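Local coordinates for protein arabinan endo-1,5-alpha-l-arabinosidase A (Cellvibrio cellulosa, PDB 1GYH) that hydrolyses the alpha-1,5-linked arabinofuranosyl chain of plant cell-wall arabinan, probably releasing almost exclusively arabinotriose, at residues T219-S227 and M242-K252; L197-F206 and L294-P302. All coordinates share one frame; numbering follows the deposited sequence. Where two conformers were deposited one is given.

Overall arrangement
Both contacts involve the four-stranded antiparallel blade of strands 191-199, 202-209, 221-227 and 248-251 in this five-bladed beta-propeller. Contact 1 lies within that blade, pairing strand 221-227 with the edge strand 248-251. Contact 2 lies between blades: the hairpin 197-206 packs on 294-302, part of the next blade. Along the chain the order is 197-206, 219-227, 242-252, 294-302, so contact 1 is nested inside the loop closed by contact 2. Their centres are about 13 Å apart, and neighbouring strands 202-209 and 221-227 join them through backbone hydrogen bonds. One blade is thereby completed at an edge strand and fitted against its successor.

Contact 1: T219-S227 and M242-K252; sequences TYHLVVGRS and MNQGGGSLLIK
The imidazole of His221 has Leu249 CD1 approaching it obliquely, 4.0 Å from His221 CD2, while the Thr219 carbonyl lies at its edge, in the ring plane. There ND1 donates to Thr219 O over 2.9 Å, a nearly straight bond that fixes the rotation of the ring. A chi1 of 65°, with CG between the backbone N and carbonyl carbon, turns the imidazole back toward Thr219; its CB meanwhile packs 3.9 Å from CB of Lys252. The two backbones form an antiparallel ladder with a classic beta bulge: two residues, Leu250 and Ile251, stand opposite the single Leu222. Leu222 N donates to Ile251 O at 3.0 Å, and Leu222 O accepts from Leu250 N. Beyond the bulge Val224 and Ser248 exchange a reciprocal pair of backbone bonds. Ser248 O is shared, taking Val224 N at 2.8 Å and a CA-H...O contact from Val223 CA at 3.1 Å. Leu222 CD1 lies 3.8 Å from Ile251 CG2. Farther along, the extended chi2 of Met242 (-179°) carries SD to 3.6 Å from CA of Gly225. Ser248 OG is engaged by Lys237 N. Tyr220 hydrogen-bonds Glu192, the probable catalytic proton donor, linking this end of the blade to the active site. On one face Leu222 and Ile251 pack against strand 257-268 of the next blade, and Leu250 touches Leu274 of strand 271-280; Val223, on the other face, touches Trp209. Strand 221-227 is thus held between 202-209 and the edge strand 248-251.

Contact 2: L197-F206 and L294-P302; sequences LRKGDYYYLF and LHWDGEGWP
Tyr204 OH donates a short hydrogen bond of 2.6 Å to Gly300 O, which sits at the edge of the phenol ring, near its plane. This joins two adjacent blades of the beta-propeller: Tyr204 belongs to the hairpin of strands 191-199 and 202-209, closed by a type II' turn from Lys199 to Tyr202, and Gly300 to the type I turn that follows strand 286-296. The same carbonyl takes a weak second bond from Arg226 NH1. Asp297 OD1 reaches across the turn to accept from Trp301 N, just beyond it, and is met from above the carboxylate plane. Trp296 is wedged against the hairpin. Its CZ3 stands over the centre of one Tyr204 face, 3.7 Å from Tyr204 CZ, in an edge-to-face stack with ring centroids 4.9 Å apart and planes at 60°. The indole itself is sandwiched: Pro302 CA lies on one face and the aliphatic chain of Lys199 on the opposite one, where CG makes a CH-pi contact 3.7 Å from the centroid of the six-membered ring. Lys199 leaves the strand with CG anti to the backbone N and bends at chi2 (82°), which lays its methylenes along the indole as far as CE, 3.6 Å from Trp296 NE1. Both polar ends, Lys199 NZ and Trp296 NE1, reach Asp272 OD2, the lysine in a salt bridge and the indole by a hydrogen bond, so one carboxylate oxygen ties the lysine and the indole together. Deeper in, Pro302 CD packs 4.0 Å from Tyr204 CE2, and Phe206 touches both Pro302 and Leu294. Leu197 CD2 completes the seam, 4.3 Å from Leu294 CD2 and 4.2 Å from Trp296 CZ2 at the indole edge.

Contact 1: T219-S227 and M242-K252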
loop_
_atom_site.group_PDB
_atom_site.type_symbol
_atom_site.label_atom_id
_atom_site.label_comp_id
_atom_site.label_asym_id
_atom_site.label_seq_id
_atom_site.Cartn_x
_atom_site.Cartn_y
_atom_site.Cartn_z
ATOM N N THR A 219 -1.049 -17.743 0.513
ATOM C CA THR A 219 -0.044 -17.777 1.580
ATOM C C THR A 219 0.321 -16.358 2.044
ATOM O O THR A 219 1.241 -16.188 2.839
ATOM C CB THR A 219 1.257 -18.448 1.088
ATOM O OG1 THR A 219 1.754 -17.763 -0.076
ATOM C CG2 THR A 219 1.067 -19.928 0.712
ATOM N N TYR A 220 -0.383 -15.360 1.517
ATOM C CA TYR A 220 -0.130 -13.937 1.786
ATOM C C TYR A 220 -0.129 -13.670 3.316
ATOM O O TYR A 220 -1.010 -14.114 4.033
ATOM C CB TYR A 220 -1.214 -13.077 1.153
ATOM C CG TYR A 220 -0.868 -11.729 0.554
ATOM C CD1 TYR A 220 0.240 -11.543 -0.254
ATOM C CD2 TYR A 220 -1.744 -10.661 0.694
ATOM C CE1 TYR A 220 0.520 -10.317 -0.841
ATOM C CE2 TYR A 220 -1.482 -9.411 0.095
ATOM C CZ TYR A 220 -0.352 -9.260 -0.693
ATOM O OH TYR A 220 -0.067 -8.057 -1.329
ATOM N N HIS A 221 0.894 -12.966 3.765
ATOM C CA HIS A 221 1.031 -12.566 5.193
ATOM C C HIS A 221 1.952 -11.362 5.339
ATOM O O HIS A 221 2.563 -10.912 4.363
ATOM C CB HIS A 221 1.532 -13.743 6.044
ATOM C CG HIS A 221 2.919 -14.214 5.713
ATOM N ND1 HIS A 221 3.213 -14.950 4.584
ATOM C CD2 HIS A 221 4.090 -14.076 6.388
ATOM C CE1 HIS A 221 4.507 -15.245 4.577
ATOM N NE2 HIS A 221 5.054 -14.749 5.679
ATOM N N LEU A 222 2.039 -10.825 6.565
ATOM C CA LEU A 222 2.813 -9.607 6.827
ATOM C C LEU A 222 4.036 -9.873 7.694
ATOM O O LEU A 222 3.955 -10.584 8.700
ATOM C CB LEU A 222 1.943 -8.575 7.524
ATOM C CG LEU A 222 0.729 -8.043 6.762
ATOM C CD1 LEU A 222 -0.062 -7.057 7.619
ATOM C CD2 LEU A 222 1.206 -7.323 5.487
ATOM N N VAL A 223 5.139 -9.274 7.274
ATOM C CA VAL A 223 6.401 -9.245 7.985
ATOM C C VAL A 223 6.841 -7.794 8.195
ATOM O O VAL A 223 6.305 -6.840 7.572
ATOM C CB VAL A 223 7.550 -10.006 7.238
ATOM C CG1 VAL A 223 7.196 -11.481 7.103
ATOM C CG2 VAL A 223 7.879 -9.398 5.908
ATOM N N VAL A 224 7.811 -7.631 9.106
ATOM C CA VAL A 224 8.271 -6.294 9.516
ATOM C C VAL A 224 9.786 -6.279 9.811
ATOM O O VAL A 224 10.364 -7.284 10.234
ATOM C CB VAL A 224 7.442 -5.791 10.803
ATOM C CG1 VAL A 224 7.838 -6.551 12.046
ATOM C CG2 VAL A 224 7.645 -4.306 11.035
ATOM N N GLY A 225 10.387 -5.110 9.602
ATOM C CA GLY A 225 11.752 -4.779 10.017
ATOM C C GLY A 225 11.833 -3.308 10.441
ATOM O O GLY A 225 10.861 -2.588 10.299
ATOM N N ARG A 226 12.965 -2.879 11.022
ATOM C CA ARG A 226 13.077 -1.512 11.541
ATOM C C ARG A 226 14.461 -0.931 11.325
ATOM O O ARG A 226 15.480 -1.669 11.292
ATOM C CB ARG A 226 12.631 -1.443 13.021
ATOM C CG ARG A 226 13.706 -1.851 14.022
ATOM C CD ARG A 226 13.233 -1.945 15.494
ATOM N NE ARG A 226 14.285 -2.467 16.376
ATOM C CZ ARG A 226 14.062 -2.896 17.623
ATOM N NH1 ARG A 226 12.836 -2.839 18.134
ATOM N NH2 ARG A 226 15.048 -3.368 18.368
ATOM N N SER A 227 14.497 0.390 11.135
ATOM C CA SER A 227 15.742 1.124 10.867
ATOM C C SER A 227 15.759 2.460 11.616
ATOM O O SER A 227 14.721 3.106 11.790
ATOM C CB SER A 227 15.868 1.407 9.348
ATOM O OG SER A 227 16.987 2.201 9.020
ATOM N N MET A 242 16.547 -6.866 5.724
ATOM C CA MET A 242 15.469 -7.176 4.769
ATOM C C MET A 242 15.992 -7.180 3.300
ATOM O O MET A 242 15.387 -7.862 2.448
ATOM C CB MET A 242 14.278 -6.228 4.930
ATOM C CG MET A 242 13.583 -6.363 6.306
ATOM S SD MET A 242 12.155 -5.293 6.526
ATOM C CE MET A 242 10.866 -6.258 5.665
ATOM N N ASN A 243 17.085 -6.480 3.022
ATOM C CA ASN A 243 17.784 -6.578 1.698
ATOM C C ASN A 243 18.398 -7.937 1.404
ATOM O O ASN A 243 18.795 -8.192 0.262
ATOM C CB ASN A 243 18.876 -5.513 1.523
ATOM C CG ASN A 243 18.317 -4.179 1.068
ATOM O OD1 ASN A 243 17.230 -4.097 0.471
ATOM N ND2 ASN A 243 19.043 -3.129 1.345
ATOM N N GLN A 244 18.464 -8.819 2.409
ATOM C CA GLN A 244 18.915 -10.193 2.219
ATOM C C GLN A 244 17.901 -11.163 2.781
ATOM O O GLN A 244 18.241 -12.225 3.279
ATOM C CB GLN A 244 20.360 -10.430 2.765
ATOM C CG GLN A 244 21.374 -9.506 2.097
ATOM C CD GLN A 244 22.736 -10.068 1.963
ATOM O OE1 GLN A 244 22.900 -11.196 1.532
ATOM N NE2 GLN A 244 23.749 -9.276 2.344
ATOM N N GLY A 245 16.630 -10.837 2.643
ATOM C CA GLY A 245 15.572 -11.752 2.989
ATOM C C GLY A 245 15.127 -11.743 4.440
ATOM O O GLY A 245 14.331 -12.579 4.838
ATOM N N GLY A 246 15.623 -10.782 5.228
ATOM C CA GLY A 246 15.104 -10.616 6.590
ATOM C C GLY A 246 13.643 -10.185 6.640
ATOM O O GLY A 246 13.131 -9.617 5.686
ATOM N N GLY A 247 12.984 -10.469 7.766
ATOM C CA GLY A 247 11.623 -10.028 8.038
ATOM C C GLY A 247 11.005 -10.906 9.118
ATOM O O GLY A 247 10.987 -12.161 9.018
ATOM N N SER A 248 10.468 -10.263 10.161
ATOM C CA SER A 248 9.810 -10.978 11.243
ATOM C C SER A 248 8.308 -10.964 11.064
ATOM O O SER A 248 7.711 -9.943 10.737
ATOM C CB SER A 248 10.157 -10.357 12.615
ATOM O OG SER A 248 11.546 -10.530 12.901
ATOM N N LEU A 249 7.705 -12.112 11.349
ATOM C CA LEU A 249 6.262 -12.285 11.294
ATOM C C LEU A 249 5.481 -11.300 12.169
ATOM O O LEU A 249 5.749 -11.176 13.363
ATOM C CB LEU A 249 5.866 -13.727 11.642
ATOM C CG LEU A 249 4.349 -13.979 11.733
ATOM C CD1 LEU A 249 3.708 -13.785 10.378
ATOM C CD2 LEU A 249 3.988 -15.350 12.307
ATOM N N LEU A 250 4.519 -10.616 11.564
ATOM C CA LEU A 250 3.549 -9.791 12.302
ATOM C C LEU A 250 2.188 -10.469 12.466
ATOM O O LEU A 250 1.645 -10.570 13.573
ATOM C CB LEU A 250 3.368 -8.444 11.614
ATOM C CG LEU A 250 2.329 -7.506 12.258
ATOM C CD1 LEU A 250 2.763 -7.177 13.710
ATOM C CD2 LEU A 250 2.155 -6.260 11.475
ATOM N N ILE A 251 1.613 -10.925 11.351
ATOM C CA ILE A 251 0.346 -11.629 11.375
ATOM C C ILE A 251 0.238 -12.441 10.083
ATOM O O ILE A 251 0.622 -11.954 8.999
ATOM C CB ILE A 251 -0.853 -10.664 11.507
ATOM C CG1 ILE A 251 -2.191 -11.413 11.619
ATOM C CG2 ILE A 251 -0.837 -9.522 10.406
ATOM C CD1 ILE A 251 -3.389 -10.497 12.100
ATOM N N LYS A 252 -0.281 -13.649 10.262
ATOM C CA LYS A 252 -0.623 -14.592 9.208
ATOM C C LYS A 252 -2.049 -15.079 9.370
ATOM O O LYS A 252 -2.727 -14.838 10.372
ATOM C CB LYS A 252 0.325 -15.786 9.177
ATOM C CG LYS A 252 0.313 -16.724 10.404
ATOM C CD LYS A 252 1.409 -17.830 10.358
ATOM C CE LYS A 252 1.336 -18.703 11.639
ATOM N NZ LYS A 252 2.001 -20.043 11.529
#

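Contact 2: L197-F206 and L294-P302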
loop_
_atom_site.group_PDB
_atom_site.type_symbol
_atom_site.label_atom_id
_atom_site.label_comp_id
_atom_site.label_asym_id
_atom_site.label_seq_id
_atom_site.Cartn_x
_atom_site.Cartn_y
_atom_site.Cartn_z
ATOM N N LEU A 197 6.056 3.199 8.692
ATOM C CA LEU A 197 5.500 3.992 9.808
ATOM C C LEU A 197 6.618 4.396 10.770
ATOM O O LEU A 197 7.396 3.575 11.210
ATOM C CB LEU A 197 4.413 3.214 10.565
ATOM C CG LEU A 197 3.741 3.933 11.790
ATOM C CD1 LEU A 197 2.719 4.899 11.320
ATOM C CD2 LEU A 197 3.104 2.902 12.765
ATOM N N ARG A 198 6.685 5.681 11.091
ATOM C CA ARG A 198 7.590 6.189 12.138
ATOM C C ARG A 198 6.948 5.957 13.473
ATOM O O ARG A 198 5.816 6.357 13.679
ATOM C CB ARG A 198 7.831 7.691 11.942
ATOM C CG ARG A 198 8.820 8.312 12.957
ATOM C CD ARG A 198 10.224 7.750 12.911
ATOM N NE ARG A 198 11.018 8.428 13.948
ATOM C CZ ARG A 198 11.465 9.657 13.834
ATOM N NH1 ARG A 198 11.294 10.322 12.693
ATOM N NH2 ARG A 198 12.100 10.231 14.858
ATOM N N LYS A 199 7.667 5.300 14.381
ATOM C CA LYS A 199 7.232 5.126 15.794
ATOM C C LYS A 199 8.442 5.170 16.741
ATOM O O LYS A 199 9.386 4.367 16.618
ATOM C CB LYS A 199 6.449 3.815 15.928
ATOM C CG LYS A 199 6.088 3.407 17.377
ATOM C CD LYS A 199 4.846 4.125 17.884
ATOM C CE LYS A 199 4.561 3.767 19.353
ATOM N NZ LYS A 199 3.166 4.243 19.696
ATOM N N GLY A 200 8.409 6.087 17.715
ATOM C CA GLY A 200 9.560 6.297 18.594
ATOM C C GLY A 200 10.826 6.637 17.826
ATOM O O GLY A 200 10.832 7.544 16.989
ATOM N N ASP A 201 11.906 5.921 18.104
ATOM C CA ASP A 201 13.193 6.200 17.476
ATOM C C ASP A 201 13.435 5.438 16.144
ATOM O O ASP A 201 14.503 5.583 15.535
ATOM C CB ASP A 201 14.340 5.873 18.441
ATOM C CG ASP A 201 14.286 6.696 19.719
ATOM O OD1 ASP A 201 13.838 7.880 19.684
ATOM O OD2 ASP A 201 14.676 6.220 20.801
ATOM N N TYR A 202 12.450 4.685 15.677
ATOM C CA TYR A 202 12.621 3.869 14.489
ATOM C C TYR A 202 11.563 4.111 13.417
ATOM O O TYR A 202 10.424 4.526 13.712
ATOM C CB TYR A 202 12.548 2.405 14.861
ATOM C CG TYR A 202 13.717 1.872 15.629
ATOM C CD1 TYR A 202 14.862 1.436 14.985
ATOM C CD2 TYR A 202 13.667 1.770 17.023
ATOM C CE1 TYR A 202 15.928 0.920 15.703
ATOM C CE2 TYR A 202 14.735 1.239 17.744
ATOM C CZ TYR A 202 15.851 0.833 17.078
ATOM O OH TYR A 202 16.913 0.316 17.773
ATOM N N TYR A 203 11.988 3.838 12.170
ATOM C CA TYR A 203 11.089 3.645 11.042
ATOM C C TYR A 203 10.802 2.149 10.925
ATOM O O TYR A 203 11.730 1.339 10.936
ATOM C CB TYR A 203 11.707 4.150 9.745
ATOM C CG TYR A 203 11.851 5.638 9.675
ATOM C CD1 TYR A 203 12.957 6.270 10.249
ATOM C CD2 TYR A 203 10.876 6.437 9.079
ATOM C CE1 TYR A 203 13.092 7.656 10.207
ATOM C CE2 TYR A 203 10.998 7.811 9.048
ATOM C CZ TYR A 203 12.112 8.416 9.602
ATOM O OH TYR A 203 12.253 9.785 9.586
ATOM N N TYR A 204 9.533 1.788 10.817
ATOM C CA TYR A 204 9.148 0.384 10.647
ATOM C C TYR A 204 8.649 0.140 9.211
ATOM O O TYR A 204 7.698 0.777 8.775
ATOM C CB TYR A 204 8.076 -0.058 11.640
ATOM C CG TYR A 204 8.594 -0.048 13.080
ATOM C CD1 TYR A 204 8.703 1.148 13.788
ATOM C CD2 TYR A 204 9.006 -1.220 13.703
ATOM C CE1 TYR A 204 9.188 1.155 15.110
ATOM C CE2 TYR A 204 9.523 -1.205 15.032
ATOM C CZ TYR A 204 9.600 -0.029 15.716
ATOM O OH TYR A 204 10.127 -0.021 17.003
ATOM N N LEU A 205 9.289 -0.814 8.537
ATOM C CA LEU A 205 8.919 -1.223 7.160
ATOM C C LEU A 205 8.103 -2.475 7.252
ATOM O O LEU A 205 8.602 -3.528 7.706
ATOM C CB LEU A 205 10.173 -1.462 6.305
ATOM C CG LEU A 205 9.931 -2.120 4.915
ATOM C CD1 LEU A 205 9.016 -1.296 4.091
ATOM C CD2 LEU A 205 11.256 -2.325 4.228
ATOM N N PHE A 206 6.840 -2.363 6.858
ATOM C CA PHE A 206 5.967 -3.494 6.709
ATOM C C PHE A 206 5.994 -3.958 5.218
ATOM O O PHE A 206 6.061 -3.141 4.325
ATOM C CB PHE A 206 4.511 -3.110 7.053
ATOM C CG PHE A 206 4.315 -2.608 8.473
ATOM C CD1 PHE A 206 4.028 -3.477 9.497
ATOM C CD2 PHE A 206 4.408 -1.258 8.763
ATOM C CE1 PHE A 206 3.881 -3.015 10.808
ATOM C CE2 PHE A 206 4.251 -0.799 10.085
ATOM C CZ PHE A 206 3.964 -1.671 11.078
ATOM N N LEU A 294 -2.826 -1.777 16.989
ATOM C CA LEU A 294 -1.417 -2.049 16.862
ATOM C C LEU A 294 -0.740 -1.753 18.213
ATOM O O LEU A 294 -0.701 -0.581 18.655
ATOM C CB LEU A 294 -0.827 -1.181 15.741
ATOM C CG LEU A 294 0.587 -1.442 15.199
ATOM C CD1 LEU A 294 0.815 -2.881 14.799
ATOM C CD2 LEU A 294 0.804 -0.491 13.977
ATOM N N HIS A 295 -0.196 -2.799 18.826
ATOM C CA HIS A 295 0.555 -2.708 20.116
ATOM C C HIS A 295 2.077 -2.841 19.898
ATOM O O HIS A 295 2.521 -3.131 18.788
ATOM C CB HIS A 295 0.081 -3.790 21.114
ATOM C CG HIS A 295 -1.396 -3.788 21.314
ATOM N ND1 HIS A 295 -2.243 -4.609 20.595
ATOM C CD2 HIS A 295 -2.188 -2.996 22.071
ATOM C CE1 HIS A 295 -3.491 -4.343 20.934
ATOM N NE2 HIS A 295 -3.487 -3.362 21.820
ATOM N N TRP A 296 2.860 -2.600 20.956
ATOM C CA TRP A 296 4.332 -2.668 20.906
ATOM C C TRP A 296 4.849 -3.422 22.113
ATOM O O TRP A 296 4.464 -3.123 23.240
ATOM C CB TRP A 296 4.952 -1.249 20.800
ATOM C CG TRP A 296 4.314 -0.456 19.688
ATOM C CD1 TRP A 296 3.133 0.202 19.754
ATOM C CD2 TRP A 296 4.756 -0.346 18.325
ATOM N NE1 TRP A 296 2.815 0.744 18.531
ATOM C CE2 TRP A 296 3.791 0.412 17.632
ATOM C CE3 TRP A 296 5.868 -0.827 17.611
ATOM C CZ2 TRP A 296 3.917 0.742 16.293
ATOM C CZ3 TRP A 296 5.981 -0.516 16.272
ATOM C CH2 TRP A 296 5.013 0.257 15.627
ATOM N N ASP A 297 5.712 -4.412 21.881
ATOM C CA ASP A 297 6.196 -5.292 22.927
ATOM C C ASP A 297 7.427 -4.723 23.630
ATOM O O ASP A 297 7.903 -3.657 23.278
ATOM C CB ASP A 297 6.433 -6.750 22.418
ATOM C CG ASP A 297 7.630 -6.910 21.439
ATOM O OD1 ASP A 297 8.550 -6.037 21.334
ATOM O OD2 ASP A 297 7.708 -7.964 20.720
ATOM N N GLY A 298 7.895 -5.456 24.632
ATOM C CA GLY A 298 9.035 -5.085 25.484
ATOM C C GLY A 298 10.372 -4.939 24.784
ATOM O O GLY A 298 11.282 -4.315 25.320
ATOM N N GLU A 299 10.481 -5.494 23.566
ATOM C CA GLU A 299 11.680 -5.355 22.731
ATOM C C GLU A 299 11.545 -4.312 21.602
ATOM O O GLU A 299 12.443 -4.177 20.771
ATOM C CB GLU A 299 12.078 -6.726 22.153
ATOM C CG GLU A 299 12.497 -7.765 23.188
ATOM C CD GLU A 299 11.355 -8.324 24.030
ATOM O OE1 GLU A 299 10.284 -8.633 23.474
ATOM O OE2 GLU A 299 11.524 -8.478 25.276
ATOM N N GLY A 300 10.427 -3.597 21.541
ATOM C CA GLY A 300 10.261 -2.528 20.586
ATOM C C GLY A 300 9.667 -2.951 19.227
ATOM O O GLY A 300 9.882 -2.244 18.247
ATOM N N TRP A 301 8.947 -4.074 19.188
ATOM C CA TRP A 301 8.371 -4.655 17.949
ATOM C C TRP A 301 6.845 -4.621 17.975
ATOM O O TRP A 301 6.203 -4.839 19.040
ATOM C CB TRP A 301 8.882 -6.103 17.699
ATOM C CG TRP A 301 10.350 -6.115 17.523
ATOM C CD1 TRP A 301 11.269 -6.300 18.505
ATOM C CD2 TRP A 301 11.086 -5.862 16.331
ATOM N NE1 TRP A 301 12.537 -6.184 18.002
ATOM C CE2 TRP A 301 12.448 -5.895 16.667
ATOM C CE3 TRP A 301 10.730 -5.612 14.986
ATOM C CZ2 TRP A 301 13.448 -5.726 15.728
ATOM C CZ3 TRP A 301 11.737 -5.430 14.064
ATOM C CH2 TRP A 301 13.066 -5.467 14.435
ATOM N N PRO A 302 6.237 -4.383 16.821
ATOM C CA PRO A 302 4.778 -4.341 16.743
ATOM C C PRO A 302 4.164 -5.694 16.955
ATOM O O PRO A 302 4.779 -6.730 16.652
ATOM C CB PRO A 302 4.483 -3.824 15.317
ATOM C CG PRO A 302 5.708 -4.163 14.512
ATOM C CD PRO A 302 6.881 -4.156 15.509
#